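Local coordinates for BH0493 protein (Bacillus halodurans C-125, PDB 2QEE), which binds zinc and is probably a metal-dependent hydrolase of the amidohydrolase superfamily, its substrate not established, at residues 354-359 against 366-371; 91-96 against 331-336; 40-45 against 360-365; 23-28 against 405-410. All coordinates share one frame; numbering follows the deposited sequence.

Contact 1: residues 354-359 against 366-371; sequences QHSDAR and YKWHHS. With ZN (zinc ion), chain T.
Gln354 and Ser356 face Lys367, Trp368 and Ser371 of helix 363-388 from a loop that also carries the zinc ligand Asp357, consistent with the aspartate that follows the last strand of amidohydrolase (beta/alpha)8 barrels. Gln354 lays CB against the six-membered ring of Trp368, 3.9 Å from CZ3, while its backbone O comes to that ring's edge. Its CG stands anti to the backbone N (chi1 -174°), and after a bend at chi2 Gln354 NE2 donates to Ser371 OG in a nearly straight bond (2.8 Å, 172°) lying in the amide plane. A glutamine suits the place because OE1 can also accept, from His355 N and Cys326 N. Ser356 is small enough for its CB to reach Lys367 CB at 3.6 Å; Ser356 OG and Trp368 NE1 both bond to Asp26 OD2. The Lys367 chain skirts Ser356 O before NZ meets Tyr50 OH. Asp357 OD1 binds zinc at 2.1 Å, while Asp357 OD2 accepts from His355 NE2 at 3.2 Å, met from above the carboxylate plane.

Contact 2: residues 91-96 against 331-336; sequences VSEACR and NNPEII
Glu93 meets Pro333 with its carboxylate and Asn332 with its chain, CG standing anti to the backbone N (chi1 175°) before a bend at chi2 turns CD to the proline. Glu93 OE1 lies 3.6 Å from Pro333 CD, and Glu93 CB sits 3.5 Å from Asn332 OD1, the carboxylate and amide planes standing 86° apart. Arg96 reaches the same proline, Pro333 CG lying at its guanidinium edge 3.7 Å from NH1. A water within reach of Glu93 OE2 (2.6 Å) and Asn331 O (3.2 Å) may bridge them, though other acceptors compete for its protons. In the second shell, Arg96 NH1 forms a salt bridge with the syn lone pair of Glu93 OE1 at 3.0 Å, while His370 ND1 bonds to OE2. An alanine at Glu93 would probably leave Arg96 and His370 without their acidic mate and open a gap beside Pro333. Ser92 caps helix 93-104 by accepting from Cys95 N, and Pro333 suits the first turn of helix 333-347, where a backbone N-H is not needed. Asn332 turns its ND2 to Phe329 O, and Glu334, a known metal-binding residue with no metal on this chain, donates its backbone N-H to Glu345 of the second subunit. The contact joins the starts of helices 93-104 and 333-347, both resting on helix 363-388 through Tyr366, His370 and Ile374, at a subunit boundary.

Contact 3: residues 40-45 against 360-365; sequences LLWDID and VLEQLI
Leu41 and Asp43 are tied to Leu361 and Glu362 by two hydrogen bonds, where the type I beta turn 360-363 meets the N-cap of helix 44-48, Asp43, whose OD1 bonds to Glu46 N. One is backbone to backbone, Leu361 N to Leu41 O at 2.8 Å, with Val360 CA adding a CA-H...O contact to the same oxygen. The other joins backbone and side chain: Asp43 N donates to Glu362 OE1 at 2.9 Å, nearly straight (176°) but from above the carboxylate plane. A glutamate is long enough: the bend at chi2 (76°) turns CD back, and OE1 then meets Asp43 N. Trp42 CB packs on Leu361 CB at 3.7 Å, and Val360 CG1 rests on Trp42 CA. Glu362 OE2 lies at the indole edge and accepts from Gln129 NE2, while Trp42 NE1 bonds to Ser126. An alanine in place of Glu362 would probably leave Asp43 N and Gln129 NE2 without their acceptor. Both donors being neutral, the carboxylate probably acts as a strong acceptor tying residues 41-43 to that turn.

Contact 4: residues 23-28 against 405-410; sequences PVTDMH and LFSRNF. With ZN (zinc ion), chain T.
Phe406 opens the contact by giving its backbone O to Thr25 N (3.0 Å), joining helix 395-414 to strand 24-26, probably the first strand of the (beta/alpha)8 barrel common in the amidohydrolase superfamily. The helix widens into a pi-type turn at 405-408, and this carbonyl is used by the strand; strand and helix axes cross at 61°. The Phe406 ring takes Val24 CG2 obliquely at 4.0 Å from CD1, and Lys372 makes a cation-pi contact with it. Ser407 comes next, a small polar residue at the partly open end of the contact. Its OG shares a water with Thr25 OG1 and Pro23 O, each about 2.9 Å from that water; Thr25 OG1 also bonds to Trp411 NE1, so a threonine serves both a polar and an apolar neighbour. Phe410 is the apolar one: Thr25 CG2 approaches its ring obliquely, the two side chains crossing at about a right angle, and one face is covered by Met27 CB, 3.5 Å from the centroid and 16° off the normal. Met27 CG is placed between its own backbone N and carbonyl carbon (chi1 49°), and a flexible methionine can then curl on until CE lies 3.9 Å from Phe410 CE1, the sulfur making an oblique Met-aromatic contact. One residue beyond Met27, the end of the His28 side chain leads off from the helix, and His28 NE2 binds zinc at 2.2 Å.

Contacts 1 and 4 meet at the zinc site: Asp357 of the first and His28 of the second bind the metal together with His30, and one water at 1.8 Å from zinc belongs to both. Further back, Asp26 of contact 4 links to Ser356 and Trp368 of contact 1. Contact 2 lies about 11 Å from contact 1, centre to centre, and touches it where Lys367 NZ packs 3.7 Å from Asn331 ND2. Contact 3 shares helix 363-388 with contact 1, and Arg359 O lies 3.6 Å from Leu41 CB. Contacts 2 and 4, about 21 Å apart between centres, do not touch; both are linked to contact 1.

Contact 1: residues 354-359 against 366-371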
loop_
_atom_site.group_PDB
_atom_site.type_symbol
_atom_site.label_atom_id
_atom_site.label_comp_id
_atom_site.label_asym_id
_atom_site.label_seq_id
_atom_site.Cartn_x
_atom_site.Cartn_y
_atom_site.Cartn_z
ATOM N N GLN C 354 15.353 -10.743 4.606
ATOM C CA GLN C 354 14.774 -10.924 5.930
ATOM C C GLN C 354 15.845 -10.989 7.031
ATOM O O GLN C 354 17.008 -11.341 6.742
ATOM C CB GLN C 354 13.901 -12.167 5.988
ATOM C CG GLN C 354 13.129 -12.388 7.285
ATOM C CD GLN C 354 12.158 -11.225 7.574
ATOM O OE1 GLN C 354 12.596 -10.075 7.729
ATOM N NE2 GLN C 354 10.844 -11.536 7.673
ATOM N N HIS C 355 15.403 -10.645 8.238
ATOM C CA HIS C 355 16.132 -10.897 9.480
ATOM C C HIS C 355 15.060 -11.305 10.485
ATOM O O HIS C 355 13.892 -11.024 10.252
ATOM C CB HIS C 355 16.901 -9.665 9.959
ATOM C CG HIS C 355 16.050 -8.491 10.356
ATOM N ND1 HIS C 355 15.433 -7.678 9.424
ATOM C CD2 HIS C 355 15.705 -7.995 11.569
ATOM C CE1 HIS C 355 14.754 -6.725 10.044
ATOM N NE2 HIS C 355 14.906 -6.889 11.350
ATOM N N SER C 356 15.443 -11.909 11.612
ATOM C CA SER C 356 14.424 -12.360 12.571
ATOM C C SER C 356 14.070 -11.330 13.619
ATOM O O SER C 356 12.935 -11.327 14.144
ATOM C CB SER C 356 14.837 -13.660 13.276
ATOM O OG SER C 356 15.893 -13.415 14.224
ATOM N N ASP C 357 15.053 -10.514 13.994
ATOM C CA ASP C 357 14.915 -9.669 15.175
ATOM C C ASP C 357 14.518 -10.526 16.418
ATOM O O ASP C 357 13.794 -10.052 17.287
ATOM C CB ASP C 357 13.796 -8.678 14.926
ATOM C CG ASP C 357 14.196 -7.364 15.230
ATOM O OD1 ASP C 357 14.773 -7.230 16.325
ATOM O OD2 ASP C 357 14.004 -6.510 14.351
ATOM N N ALA C 358 14.926 -11.801 16.449
ATOM C CA ALA C 358 14.512 -12.705 17.544
ATOM C C ALA C 358 14.968 -12.124 18.896
ATOM O O ALA C 358 16.146 -11.771 19.022
ATOM C CB ALA C 358 15.115 -14.115 17.370
ATOM N N ARG C 359 14.041 -12.041 19.840
ATOM C CA ARG C 359 14.362 -11.752 21.259
ATOM C C ARG C 359 14.471 -12.985 22.124
ATOM O O ARG C 359 15.108 -12.947 23.196
ATOM C CB ARG C 359 13.307 -10.821 21.855
ATOM C CG ARG C 359 13.401 -9.424 21.268
ATOM C CD ARG C 359 12.422 -8.490 21.962
ATOM N NE ARG C 359 12.769 -7.119 21.604
ATOM C CZ ARG C 359 13.541 -6.333 22.346
ATOM N NH1 ARG C 359 14.015 -6.778 23.511
ATOM N NH2 ARG C 359 13.828 -5.103 21.926
ATOM N N TYR C 366 10.539 -20.205 14.054
ATOM C CA TYR C 366 9.343 -19.725 13.282
ATOM C C TYR C 366 9.667 -18.542 12.394
ATOM O O TYR C 366 9.081 -18.392 11.271
ATOM C CB TYR C 366 8.154 -19.423 14.169
ATOM C CG TYR C 366 7.954 -18.009 14.679
ATOM C CD1 TYR C 366 7.465 -16.998 13.831
ATOM C CD2 TYR C 366 8.195 -17.679 16.046
ATOM C CE1 TYR C 366 7.143 -15.741 14.295
ATOM C CE2 TYR C 366 7.894 -16.388 16.504
ATOM C CZ TYR C 366 7.403 -15.423 15.636
ATOM O OH TYR C 366 7.086 -14.150 16.084
ATOM N N LYS C 367 10.553 -17.657 12.833
ATOM C CA LYS C 367 10.801 -16.482 12.014
ATOM C C LYS C 367 11.365 -16.928 10.661
ATOM O O LYS C 367 10.976 -16.396 9.603
ATOM C CB LYS C 367 11.758 -15.495 12.712
ATOM C CG LYS C 367 11.205 -14.966 14.045
ATOM C CD LYS C 367 10.537 -13.660 13.905
ATOM C CE LYS C 367 10.373 -13.077 15.338
ATOM N NZ LYS C 367 9.623 -11.794 15.240
ATOM N N TRP C 368 12.272 -17.901 10.652
ATOM C CA TRP C 368 12.871 -18.377 9.391
ATOM C C TRP C 368 11.934 -19.321 8.629
ATOM O O TRP C 368 11.858 -19.259 7.414
ATOM C CB TRP C 368 14.297 -18.950 9.650
ATOM C CG TRP C 368 15.188 -17.793 9.945
ATOM C CD1 TRP C 368 15.718 -17.449 11.168
ATOM C CD2 TRP C 368 15.540 -16.753 9.044
ATOM N NE1 TRP C 368 16.431 -16.292 11.053
ATOM C CE2 TRP C 368 16.303 -15.819 9.764
ATOM C CE3 TRP C 368 15.278 -16.523 7.683
ATOM C CZ2 TRP C 368 16.833 -14.680 9.178
ATOM C CZ3 TRP C 368 15.815 -15.419 7.088
ATOM C CH2 TRP C 368 16.572 -14.478 7.854
ATOM N N HIS C 369 11.217 -20.173 9.320
ATOM C CA HIS C 369 10.266 -21.068 8.641
ATOM C C HIS C 369 9.202 -20.225 7.892
ATOM O O HIS C 369 8.893 -20.458 6.698
ATOM C CB HIS C 369 9.610 -21.956 9.688
ATOM C CG HIS C 369 8.626 -22.952 9.148
ATOM N ND1 HIS C 369 7.383 -22.594 8.636
ATOM C CD2 HIS C 369 8.672 -24.307 9.109
ATOM C CE1 HIS C 369 6.738 -23.687 8.263
ATOM N NE2 HIS C 369 7.497 -24.739 8.535
ATOM N N HIS C 370 8.601 -19.264 8.601
ATOM C CA HIS C 370 7.478 -18.514 7.990
ATOM C C HIS C 370 7.967 -17.651 6.844
ATOM O O HIS C 370 7.252 -17.468 5.819
ATOM C CB HIS C 370 6.807 -17.607 9.039
ATOM C CG HIS C 370 6.103 -18.334 10.151
ATOM N ND1 HIS C 370 5.300 -17.660 11.055
ATOM C CD2 HIS C 370 6.074 -19.639 10.518
ATOM C CE1 HIS C 370 4.834 -18.524 11.950
ATOM N NE2 HIS C 370 5.252 -19.734 11.621
ATOM N N SER C 371 9.156 -17.050 7.020
ATOM C CA SER C 371 9.708 -16.185 5.969
ATOM C C SER C 371 10.236 -16.982 4.806
ATOM O O SER C 371 10.121 -16.557 3.696
ATOM C CB SER C 371 10.826 -15.326 6.512
ATOM O OG SER C 371 10.229 -14.285 7.316
HETATM ZN ZN ZN T . 15.667 -5.312 16.701
HETATM O O HOH W 1 14.747 -3.771 16.575
#

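Contact 2: residues 91-96 against 331-336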
loop_
_atom_site.group_PDB
_atom_site.type_symbol
_atom_site.label_atom_id
_atom_site.label_comp_id
_atom_site.label_asym_id
_atom_site.label_seq_id
_atom_site.Cartn_x
_atom_site.Cartn_y
_atom_site.Cartn_z
ATOM N N VAL C 91 -4.659 -17.472 15.713
ATOM C CA VAL C 91 -4.438 -17.190 14.263
ATOM C C VAL C 91 -3.493 -16.053 13.929
ATOM O O VAL C 91 -3.052 -15.967 12.743
ATOM C CB VAL C 91 -5.751 -16.941 13.486
ATOM C CG1 VAL C 91 -6.619 -18.295 13.389
ATOM C CG2 VAL C 91 -6.562 -15.813 14.149
ATOM N N SER C 92 -3.220 -15.146 14.866
ATOM C CA SER C 92 -2.250 -14.055 14.576
ATOM C C SER C 92 -0.874 -14.612 14.234
ATOM O O SER C 92 -0.543 -15.758 14.585
ATOM C CB SER C 92 -2.120 -13.056 15.724
ATOM O OG SER C 92 -1.321 -13.633 16.752
ATOM N N GLU C 93 -0.061 -13.774 13.564
ATOM C CA GLU C 93 1.273 -14.224 13.202
ATOM C C GLU C 93 2.141 -14.633 14.416
ATOM O O GLU C 93 2.836 -15.669 14.374
ATOM C CB GLU C 93 1.979 -13.142 12.386
ATOM C CG GLU C 93 3.424 -13.377 12.027
ATOM C CD GLU C 93 3.726 -14.662 11.200
ATOM O OE1 GLU C 93 2.824 -15.345 10.693
ATOM O OE2 GLU C 93 4.934 -14.972 11.145
ATOM N N ALA C 94 2.129 -13.795 15.463
ATOM C CA ALA C 94 2.921 -14.055 16.667
ATOM C C ALA C 94 2.445 -15.316 17.407
ATOM O O ALA C 94 3.260 -16.133 17.863
ATOM C CB ALA C 94 2.895 -12.819 17.563
ATOM N N CYS C 95 1.131 -15.556 17.420
ATOM C CA CYS C 95 0.634 -16.771 18.066
ATOM C C CYS C 95 0.952 -17.997 17.193
ATOM O O CYS C 95 1.430 -19.032 17.711
ATOM C CB CYS C 95 -0.854 -16.683 18.306
ATOM S SG CYS C 95 -1.276 -15.480 19.610
ATOM N N ARG C 96 0.699 -17.914 15.869
ATOM C CA ARG C 96 1.119 -18.976 14.966
ATOM C C ARG C 96 2.593 -19.322 15.199
ATOM O O ARG C 96 2.987 -20.541 15.245
ATOM C CB ARG C 96 0.939 -18.526 13.527
ATOM C CG ARG C 96 1.434 -19.468 12.433
ATOM C CD ARG C 96 1.699 -18.557 11.170
ATOM N NE ARG C 96 2.213 -19.398 10.100
ATOM C CZ ARG C 96 2.772 -18.938 8.991
ATOM N NH1 ARG C 96 2.921 -17.623 8.801
ATOM N NH2 ARG C 96 3.204 -19.798 8.082
ATOM N N ASN C 331 6.582 -7.458 9.728
ATOM C CA ASN C 331 6.959 -8.819 9.714
ATOM C C ASN C 331 5.740 -9.724 9.768
ATOM O O ASN C 331 5.646 -10.595 10.604
ATOM C CB ASN C 331 7.995 -9.088 10.840
ATOM C CG ASN C 331 8.769 -10.385 10.657
ATOM O OD1 ASN C 331 8.698 -11.015 9.639
ATOM N ND2 ASN C 331 9.495 -10.796 11.704
ATOM N N ASN C 332 4.814 -9.549 8.802
ATOM C CA ASN C 332 3.571 -10.294 8.761
ATOM C C ASN C 332 3.427 -10.743 7.304
ATOM O O ASN C 332 3.817 -9.956 6.401
ATOM C CB ASN C 332 2.447 -9.299 9.125
ATOM C CG ASN C 332 2.523 -8.896 10.606
ATOM O OD1 ASN C 332 2.290 -9.747 11.454
ATOM N ND2 ASN C 332 2.884 -7.610 10.913
ATOM N N PRO C 333 2.913 -11.963 7.072
ATOM C CA PRO C 333 2.846 -12.556 5.685
ATOM C C PRO C 333 2.363 -11.589 4.575
ATOM O O PRO C 333 2.954 -11.530 3.509
ATOM C CB PRO C 333 1.885 -13.740 5.871
ATOM C CG PRO C 333 2.370 -14.273 7.251
ATOM C CD PRO C 333 2.475 -12.958 8.071
ATOM N N GLU C 334 1.300 -10.842 4.801
ATOM C CA GLU C 334 0.759 -9.975 3.722
ATOM C C GLU C 334 1.801 -8.907 3.334
ATOM O O GLU C 334 2.028 -8.610 2.160
ATOM C CB GLU C 334 -0.543 -9.311 4.227
ATOM C CG GLU C 334 -1.102 -8.236 3.281
ATOM C CD GLU C 334 -1.717 -8.850 2.007
ATOM O OE1 GLU C 334 -1.782 -10.107 1.892
ATOM O OE2 GLU C 334 -2.128 -8.037 1.148
ATOM N N ILE C 335 2.523 -8.399 4.332
ATOM C CA ILE C 335 3.512 -7.354 4.110
ATOM C C ILE C 335 4.829 -7.947 3.622
ATOM O O ILE C 335 5.432 -7.405 2.700
ATOM C CB ILE C 335 3.671 -6.441 5.380
ATOM C CG1 ILE C 335 2.296 -5.801 5.808
ATOM C CG2 ILE C 335 4.812 -5.396 5.129
ATOM C CD1 ILE C 335 1.639 -4.875 4.776
ATOM N N ILE C 336 5.287 -9.017 4.254
ATOM C CA ILE C 336 6.514 -9.709 3.772
ATOM C C ILE C 336 6.386 -10.039 2.257
ATOM O O ILE C 336 7.309 -9.773 1.468
ATOM C CB ILE C 336 6.796 -10.995 4.563
ATOM C CG1 ILE C 336 7.018 -10.653 6.075
ATOM C CG2 ILE C 336 7.948 -11.771 3.868
ATOM C CD1 ILE C 336 6.967 -11.996 6.932
HETATM O O HOH W 2 6.967 -13.345 11.460
#

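Contact 3: residues 40-45 against 360-365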
loop_
_atom_site.group_PDB
_atom_site.type_symbol
_atom_site.label_atom_id
_atom_site.label_comp_id
_atom_site.label_asym_id
_atom_site.label_seq_id
_atom_site.Cartn_x
_atom_site.Cartn_y
_atom_site.Cartn_z
ATOM N N LEU C 40 20.609 -14.103 27.371
ATOM C CA LEU C 40 20.022 -14.984 26.332
ATOM C C LEU C 40 18.712 -15.563 26.836
ATOM O O LEU C 40 18.694 -16.468 27.719
ATOM C CB LEU C 40 21.004 -16.113 25.925
ATOM C CG LEU C 40 20.429 -17.112 24.902
ATOM C CD1 LEU C 40 20.245 -16.442 23.530
ATOM C CD2 LEU C 40 21.371 -18.309 24.703
ATOM N N LEU C 41 17.595 -15.069 26.257
ATOM C CA LEU C 41 16.257 -15.515 26.657
ATOM C C LEU C 41 15.853 -16.725 25.851
ATOM O O LEU C 41 16.034 -16.736 24.624
ATOM C CB LEU C 41 15.202 -14.404 26.432
ATOM C CG LEU C 41 15.520 -13.089 27.178
ATOM C CD1 LEU C 41 14.418 -12.075 26.917
ATOM C CD2 LEU C 41 15.668 -13.324 28.738
ATOM N N TRP C 42 15.311 -17.734 26.523
ATOM C CA TRP C 42 14.786 -18.939 25.870
ATOM C C TRP C 42 13.795 -19.684 26.703
ATOM O O TRP C 42 13.784 -19.541 27.925
ATOM C CB TRP C 42 15.869 -19.907 25.429
ATOM C CG TRP C 42 16.800 -20.512 26.497
ATOM C CD1 TRP C 42 17.881 -19.917 27.076
ATOM C CD2 TRP C 42 16.768 -21.861 26.987
ATOM N NE1 TRP C 42 18.521 -20.817 27.954
ATOM C CE2 TRP C 42 17.841 -22.006 27.923
ATOM C CE3 TRP C 42 15.925 -22.957 26.755
ATOM C CZ2 TRP C 42 18.106 -23.220 28.579
ATOM C CZ3 TRP C 42 16.157 -24.170 27.456
ATOM C CH2 TRP C 42 17.252 -24.280 28.355
ATOM N N ASP C 43 12.995 -20.493 26.005
ATOM C CA ASP C 43 11.927 -21.380 26.491
ATOM C C ASP C 43 10.529 -20.916 26.219
ATOM O O ASP C 43 10.326 -19.755 25.842
ATOM C CB ASP C 43 12.100 -21.871 27.956
ATOM C CG ASP C 43 11.630 -20.874 29.008
ATOM O OD1 ASP C 43 10.836 -19.926 28.758
ATOM O OD2 ASP C 43 12.084 -21.057 30.165
ATOM N N ILE C 44 9.569 -21.804 26.435
ATOM C CA ILE C 44 8.141 -21.512 26.084
ATOM C C ILE C 44 7.537 -20.340 26.872
ATOM O O ILE C 44 6.681 -19.598 26.348
ATOM C CB ILE C 44 7.279 -22.775 26.175
ATOM C CG1 ILE C 44 5.836 -22.575 25.698
ATOM C CG2 ILE C 44 7.289 -23.318 27.661
ATOM C CD1 ILE C 44 5.665 -22.055 24.241
ATOM N N ASP C 45 7.886 -20.199 28.153
ATOM C CA ASP C 45 7.428 -19.047 28.913
ATOM C C ASP C 45 7.948 -17.731 28.362
ATOM O O ASP C 45 7.207 -16.741 28.341
ATOM C CB ASP C 45 7.849 -19.198 30.383
ATOM C CG ASP C 45 7.021 -20.245 31.122
ATOM O OD1 ASP C 45 5.971 -20.690 30.631
ATOM O OD2 ASP C 45 7.417 -20.616 32.236
ATOM N N VAL C 360 13.836 -14.062 21.692
ATOM C CA VAL C 360 13.808 -15.322 22.433
ATOM C C VAL C 360 14.378 -16.351 21.472
ATOM O O VAL C 360 13.950 -16.426 20.302
ATOM C CB VAL C 360 12.389 -15.705 22.846
ATOM C CG1 VAL C 360 12.375 -17.087 23.525
ATOM C CG2 VAL C 360 11.769 -14.608 23.775
ATOM N N LEU C 361 15.351 -17.122 21.957
ATOM C CA LEU C 361 16.109 -18.047 21.108
ATOM C C LEU C 361 15.248 -18.865 20.148
ATOM O O LEU C 361 15.517 -18.858 18.950
ATOM C CB LEU C 361 16.905 -19.041 21.968
ATOM C CG LEU C 361 17.745 -20.090 21.221
ATOM C CD1 LEU C 361 18.773 -19.490 20.284
ATOM C CD2 LEU C 361 18.398 -20.953 22.322
ATOM N N GLU C 362 14.203 -19.519 20.657
ATOM C CA GLU C 362 13.392 -20.443 19.814
ATOM C C GLU C 362 12.677 -19.760 18.653
ATOM O O GLU C 362 12.312 -20.458 17.686
ATOM C CB GLU C 362 12.340 -21.189 20.610
ATOM C CG GLU C 362 12.915 -22.217 21.593
ATOM C CD GLU C 362 13.512 -21.599 22.869
ATOM O OE1 GLU C 362 13.389 -20.384 23.118
ATOM O OE2 GLU C 362 14.089 -22.382 23.646
ATOM N N GLN C 363 12.538 -18.445 18.712
ATOM C CA GLN C 363 11.895 -17.699 17.626
ATOM C C GLN C 363 12.638 -17.811 16.280
ATOM O O GLN C 363 12.056 -17.596 15.204
ATOM C CB GLN C 363 11.779 -16.237 17.985
ATOM C CG GLN C 363 10.829 -15.969 19.155
ATOM C CD GLN C 363 10.845 -14.526 19.629
ATOM O OE1 GLN C 363 11.808 -13.806 19.441
ATOM N NE2 GLN C 363 9.760 -14.100 20.264
ATOM N N LEU C 364 13.923 -18.119 16.300
ATOM C CA LEU C 364 14.644 -18.417 15.050
ATOM C C LEU C 364 13.901 -19.480 14.277
ATOM O O LEU C 364 13.875 -19.404 13.028
ATOM C CB LEU C 364 16.067 -18.921 15.343
ATOM C CG LEU C 364 16.953 -17.862 15.926
ATOM C CD1 LEU C 364 18.323 -18.527 16.171
ATOM C CD2 LEU C 364 17.145 -16.736 14.931
ATOM N N ILE C 365 13.260 -20.423 14.969
ATOM C CA ILE C 365 12.595 -21.521 14.255
ATOM C C ILE C 365 11.470 -20.903 13.399
ATOM O O ILE C 365 11.459 -21.077 12.167
ATOM C CB ILE C 365 12.007 -22.575 15.214
ATOM C CG1 ILE C 365 13.167 -23.246 15.966
ATOM C CG2 ILE C 365 11.240 -23.697 14.415
ATOM C CD1 ILE C 365 12.696 -24.268 17.058
#

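Contact 4: residues 23-28 against 405-410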
loop_
_atom_site.group_PDB
_atom_site.type_symbol
_atom_site.label_atom_id
_atom_site.label_comp_id
_atom_site.label_asym_id
_atom_site.label_seq_id
_atom_site.Cartn_x
_atom_site.Cartn_y
_atom_site.Cartn_z
ATOM N N PRO C 23 22.145 -22.382 4.672
ATOM C CA PRO C 23 22.303 -21.866 6.052
ATOM C C PRO C 23 22.142 -20.347 6.059
ATOM O O PRO C 23 22.731 -19.635 5.219
ATOM C CB PRO C 23 23.748 -22.214 6.398
ATOM C CG PRO C 23 24.160 -23.289 5.384
ATOM C CD PRO C 23 23.367 -23.033 4.162
ATOM N N VAL C 24 21.397 -19.877 7.032
ATOM C CA VAL C 24 21.078 -18.475 7.133
ATOM C C VAL C 24 22.073 -17.685 7.982
ATOM O O VAL C 24 22.426 -18.123 9.091
ATOM C CB VAL C 24 19.707 -18.325 7.760
ATOM C CG1 VAL C 24 19.365 -16.844 7.962
ATOM C CG2 VAL C 24 18.633 -18.997 6.834
ATOM N N THR C 25 22.468 -16.529 7.480
ATOM C CA THR C 25 23.021 -15.475 8.349
ATOM C C THR C 25 21.859 -14.592 8.740
ATOM O O THR C 25 21.177 -14.008 7.856
ATOM C CB THR C 25 24.119 -14.652 7.692
ATOM O OG1 THR C 25 25.247 -15.525 7.460
ATOM C CG2 THR C 25 24.554 -13.496 8.589
ATOM N N ASP C 26 21.639 -14.446 10.047
ATOM C CA ASP C 26 20.471 -13.668 10.529
ATOM C C ASP C 26 21.074 -12.362 10.994
ATOM O O ASP C 26 21.715 -12.299 12.070
ATOM C CB ASP C 26 19.791 -14.429 11.675
ATOM C CG ASP C 26 18.486 -13.792 12.141
ATOM O OD1 ASP C 26 18.277 -12.611 11.769
ATOM O OD2 ASP C 26 17.707 -14.473 12.836
ATOM N N MET C 27 20.936 -11.317 10.188
ATOM C CA MET C 27 21.841 -10.162 10.403
ATOM C C MET C 27 21.377 -9.095 11.371
ATOM O O MET C 27 22.027 -8.048 11.472
ATOM C CB MET C 27 22.383 -9.522 9.116
ATOM C CG MET C 27 21.330 -9.187 8.013
ATOM S SD MET C 27 20.202 -7.906 8.590
ATOM C CE MET C 27 21.242 -6.416 8.615
ATOM N N HIS C 28 20.271 -9.353 12.049
ATOM C CA HIS C 28 19.873 -8.486 13.163
ATOM C C HIS C 28 18.963 -9.276 14.094
ATOM O O HIS C 28 17.839 -9.636 13.688
ATOM C CB HIS C 28 19.104 -7.229 12.688
ATOM C CG HIS C 28 18.598 -6.400 13.829
ATOM N ND1 HIS C 28 19.449 -5.848 14.760
ATOM C CD2 HIS C 28 17.341 -6.085 14.231
ATOM C CE1 HIS C 28 18.743 -5.196 15.668
ATOM N NE2 HIS C 28 17.463 -5.343 15.384
ATOM N N LEU C 405 20.995 -14.153 -1.175
ATOM C CA LEU C 405 19.897 -13.533 -0.435
ATOM C C LEU C 405 19.979 -13.833 1.065
ATOM O O LEU C 405 19.700 -12.936 1.855
ATOM C CB LEU C 405 18.539 -14.049 -0.944
ATOM C CG LEU C 405 18.246 -13.589 -2.399
ATOM C CD1 LEU C 405 17.076 -14.408 -2.911
ATOM C CD2 LEU C 405 17.887 -12.054 -2.414
ATOM N N PHE C 406 20.333 -15.073 1.448
ATOM C CA PHE C 406 20.274 -15.467 2.880
ATOM C C PHE C 406 21.577 -15.282 3.644
ATOM O O PHE C 406 21.590 -15.401 4.894
ATOM C CB PHE C 406 19.724 -16.884 3.097
ATOM C CG PHE C 406 18.240 -16.989 2.793
ATOM C CD1 PHE C 406 17.283 -16.735 3.782
ATOM C CD2 PHE C 406 17.810 -17.363 1.519
ATOM C CE1 PHE C 406 15.913 -16.796 3.494
ATOM C CE2 PHE C 406 16.459 -17.428 1.230
ATOM C CZ PHE C 406 15.510 -17.182 2.229
ATOM N N SER C 407 22.660 -14.986 2.903
ATOM C CA SER C 407 23.987 -14.911 3.551
ATOM C C SER C 407 25.010 -14.013 2.904
ATOM O O SER C 407 25.536 -13.051 3.517
ATOM C CB SER C 407 24.574 -16.322 3.713
ATOM O OG SER C 407 25.808 -16.222 4.411
ATOM N N ARG C 408 25.324 -14.283 1.646
ATOM C CA ARG C 408 26.474 -13.621 1.026
ATOM C C ARG C 408 26.313 -12.129 0.805
ATOM O O ARG C 408 27.285 -11.412 0.888
ATOM C CB ARG C 408 26.859 -14.267 -0.307
ATOM C CG ARG C 408 27.085 -15.734 -0.197
ATOM C CD ARG C 408 27.507 -16.371 -1.552
ATOM N NE ARG C 408 27.655 -17.820 -1.391
ATOM C CZ ARG C 408 27.662 -18.716 -2.376
ATOM N NH1 ARG C 408 27.508 -18.350 -3.647
ATOM N NH2 ARG C 408 27.807 -19.999 -2.071
ATOM N N ASN C 409 25.085 -11.648 0.520
ATOM C CA ASN C 409 24.908 -10.223 0.287
ATOM C C ASN C 409 25.241 -9.442 1.547
ATOM O O ASN C 409 25.834 -8.368 1.451
ATOM C CB ASN C 409 23.440 -9.870 -0.099
ATOM C CG ASN C 409 23.103 -10.267 -1.531
ATOM O OD1 ASN C 409 24.007 -10.528 -2.365
ATOM N ND2 ASN C 409 21.755 -10.265 -1.857
ATOM N N PHE C 410 24.979 -10.056 2.687
ATOM C CA PHE C 410 25.239 -9.338 3.940
ATOM C C PHE C 410 26.781 -9.293 4.123
ATOM O O PHE C 410 27.369 -8.205 4.299
ATOM C CB PHE C 410 24.626 -10.035 5.140
ATOM C CG PHE C 410 25.060 -9.438 6.457
ATOM C CD1 PHE C 410 24.570 -8.172 6.848
ATOM C CD2 PHE C 410 25.959 -10.098 7.288
ATOM C CE1 PHE C 410 24.975 -7.567 8.063
ATOM C CE2 PHE C 410 26.356 -9.523 8.533
ATOM C CZ PHE C 410 25.859 -8.243 8.925
HETATM ZN ZN ZN T . 15.667 -5.312 16.701
HETATM O O HOH W 3 24.986 -18.205 6.361
HETATM O O HOH W 1 14.747 -3.771 16.575
#